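Local coordinates for protein designed CISK-PX domain (Synthetic construct, PDB 4OXW) that is a computationally designed CISK PX domain that adopts the PX fold and may, like natural PX domains, bind phosphoinositide lipids, at residues L51-K54 / L55-R58. Numbering follows the deposited sequence.
Sequences LHKK and LQQR
L51 and L55, one turn apart near the C-terminal end of amphipathic helix 45-58 of the PX fold, illustrate how such a helix sorts its side chains. The two leucines run side by side in the same direction on the buried face, CG of L51 lying 3.9 Å from CD1 of L55, and helix 105-112 covers them through F110 and V107. The backbone bond from L55 N to L51 O (2.8 Å) belongs to the same turn. H52 and Q56 form the next pair along the turn. With CG anti to the backbone N (chi1 -179°), H52 sends its ring to Y91, whose OH is hydrogen-bonded to ND1; the Q56 amide approaches the ring obliquely, its plane turned 64° from it, and the two NE2 atoms of H52 and Q56 come close without bonding. The K53 chain runs alongside Q56, its NZ 3.9 Å from OE1 of the amide. K54 and Q57 also extend alongside one another, the lysine chain bent at chi2 (-46°) to bring its CD within 3.5 Å of Q57 OE1, while L106 touches K54 from helix 105-112. With a serine in place of K54, the Q57 amide would probably lose the aliphatic chain beside it and turn more freely, and L106 would probably lose its contact. The helix ends more loosely: R58 N bonds K54 O weakly. The NH1 of R58 forms a salt bridge with OD1 of D104. One water joins the two segments on the polar face, donating to K53 O at 2.8 Å and to Q56 OE1 at 3.2 Å.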
ATOM      1  N   LEU A  51      -6.786  -1.382   5.427  1.00 17.95           N
ATOM      2  CA  LEU A  51      -7.551  -1.277   4.182  1.00 20.83           C
ATOM      3  C   LEU A  51      -8.021  -2.680   3.763  1.00 20.52           C
ATOM      4  O   LEU A  51      -9.195  -2.909   3.427  1.00 20.52           O
ATOM      5  CB  LEU A  51      -6.685  -0.680   3.074  1.00 18.98           C
ATOM      6  CG  LEU A  51      -7.350  -0.739   1.711  1.00 20.73           C
ATOM      7  CD1 LEU A  51      -8.532   0.224   1.687  1.00 23.75           C
ATOM      8  CD2 LEU A  51      -6.337  -0.386   0.646  1.00 21.51           C
ATOM      9  N   HIS A  52      -7.095  -3.639   3.780  1.00 17.60           N
ATOM     10  CA  HIS A  52      -7.384  -4.984   3.356  1.00 19.24           C
ATOM     11  C   HIS A  52      -8.485  -5.623   4.179  1.00 21.67           C
ATOM     12  O   HIS A  52      -9.420  -6.215   3.644  1.00 21.59           O
ATOM     13  CB  HIS A  52      -6.141  -5.802   3.545  1.00 20.61           C
ATOM     14  CG  HIS A  52      -6.287  -7.212   3.117  1.00 19.01           C
ATOM     15  ND1 HIS A  52      -6.455  -7.569   1.793  1.00 19.60           N
ATOM     16  CD2 HIS A  52      -6.271  -8.362   3.825  1.00 21.59           C
ATOM     17  CE1 HIS A  52      -6.531  -8.882   1.712  1.00 22.85           C
ATOM     18  NE2 HIS A  52      -6.433  -9.384   2.931  1.00 24.30           N
ATOM     19  N   LYS A  53      -8.381  -5.505   5.494  1.00 18.91           N
ATOM     20  CA  LYS A  53      -9.381  -6.147   6.359  1.00 22.69           C
ATOM     21  C   LYS A  53     -10.765  -5.552   6.092  1.00 23.11           C
ATOM     22  O   LYS A  53     -11.750  -6.293   6.030  1.00 27.24           O
ATOM     23  CB  LYS A  53      -8.996  -5.993   7.828  1.00 27.08           C
ATOM     24  CG  LYS A  53      -7.846  -6.893   8.271  1.00 35.98           C
ATOM     25  CD  LYS A  53      -8.129  -8.380   8.071  1.00 46.87           C
ATOM     26  CE  LYS A  53      -6.924  -9.222   8.453  1.00 57.83           C
ATOM     27  NZ  LYS A  53      -6.930 -10.557   7.794  1.00 76.70           N
ATOM     28  N   LYS A  54     -10.847  -4.247   5.878  1.00 21.39           N
ATOM     29  CA  LYS A  54     -12.152  -3.593   5.657  1.00 24.18           C
ATOM     30  C   LYS A  54     -12.680  -3.867   4.278  1.00 30.97           C
ATOM     31  O   LYS A  54     -13.868  -4.068   4.111  1.00 27.12           O
ATOM     32  CB  LYS A  54     -12.073  -2.087   5.913  1.00 27.75           C
ATOM     33  CG  LYS A  54     -11.691  -1.773   7.341  1.00 29.07           C
ATOM     34  CD  LYS A  54     -12.512  -2.627   8.317  1.00 43.24           C
ATOM     35  CE  LYS A  54     -12.650  -2.005   9.690  1.00 47.27           C
ATOM     36  NZ  LYS A  54     -12.805  -2.994  10.797  1.00 51.66           N
ATOM     37  N   LEU A  55     -11.805  -3.894   3.282  1.00 21.73           N
ATOM     38  CA  LEU A  55     -12.242  -4.239   1.927  1.00 23.31           C
ATOM     39  C   LEU A  55     -12.685  -5.655   1.810  1.00 29.24           C
ATOM     40  O   LEU A  55     -13.641  -5.969   1.076  1.00 30.14           O
ATOM     41  CB  LEU A  55     -11.122  -4.027   0.918  1.00 24.15           C
ATOM     42  CG  LEU A  55     -10.975  -2.634   0.392  1.00 28.69           C
ATOM     43  CD1 LEU A  55      -9.839  -2.668  -0.626  1.00 28.45           C
ATOM     44  CD2 LEU A  55     -12.221  -2.066  -0.297  1.00 28.10           C
ATOM     45  N   GLN A  56     -11.974  -6.533   2.493  1.00 27.13           N
ATOM     46  CA  GLN A  56     -12.275  -7.948   2.462  1.00 30.77           C
ATOM     47  C   GLN A  56     -13.667  -8.205   3.049  1.00 34.45           C
ATOM     48  O   GLN A  56     -14.364  -9.136   2.636  1.00 37.78           O
ATOM     49  CB  GLN A  56     -11.207  -8.653   3.263  1.00 33.04           C
ATOM     50  CG  GLN A  56     -11.236 -10.150   3.283  1.00 42.45           C
ATOM     51  CD  GLN A  56      -9.970 -10.687   3.905  1.00 45.74           C
ATOM     52  OE1 GLN A  56      -9.711 -10.490   5.091  1.00 44.93           O
ATOM     53  NE2 GLN A  56      -9.161 -11.348   3.097  1.00 48.90           N
ATOM     54  N   GLN A  57     -14.084  -7.379   3.994  1.00 37.00           N
ATOM     55  CA  GLN A  57     -15.433  -7.504   4.552  1.00 36.75           C
ATOM     56  C   GLN A  57     -16.496  -7.139   3.511  1.00 39.90           C
ATOM     57  O   GLN A  57     -17.545  -7.769   3.465  1.00 42.25           O
ATOM     58  CB  GLN A  57     -15.591  -6.671   5.817  1.00 39.85           C
ATOM     59  CG  GLN A  57     -14.852  -7.270   7.007  1.00 51.29           C
ATOM     60  CD  GLN A  57     -14.438  -6.256   8.078  1.00 66.44           C
ATOM     61  OE1 GLN A  57     -14.953  -5.132   8.147  1.00 64.52           O
ATOM     62  NE2 GLN A  57     -13.495  -6.663   8.930  1.00 68.54           N
ATOM     63  N   ARG A  58     -16.206  -6.166   2.654  1.00 34.53           N
ATOM     64  CA  ARG A  58     -17.167  -5.671   1.690  1.00 32.59           C
ATOM     65  C   ARG A  58     -17.181  -6.512   0.416  1.00 33.20           C
ATOM     66  O   ARG A  58     -18.251  -6.809  -0.145  1.00 29.75           O
ATOM     67  CB  ARG A  58     -16.831  -4.222   1.330  1.00 32.90           C
ATOM     68  CG  ARG A  58     -17.033  -3.201   2.439  1.00 47.38           C
ATOM     69  CD  ARG A  58     -16.780  -1.795   1.896  1.00 57.24           C
ATOM     70  NE  ARG A  58     -16.875  -0.742   2.904  1.00 67.53           N
ATOM     71  CZ  ARG A  58     -16.952   0.560   2.624  1.00 71.31           C
ATOM     72  NH1 ARG A  58     -16.951   0.980   1.363  1.00 71.72           N
ATOM     73  NH2 ARG A  58     -17.035   1.451   3.607  1.00 74.76           N
TER
HETATM   74  O   HOH W   1     -11.748  -8.903   6.899  1.00 46.76           O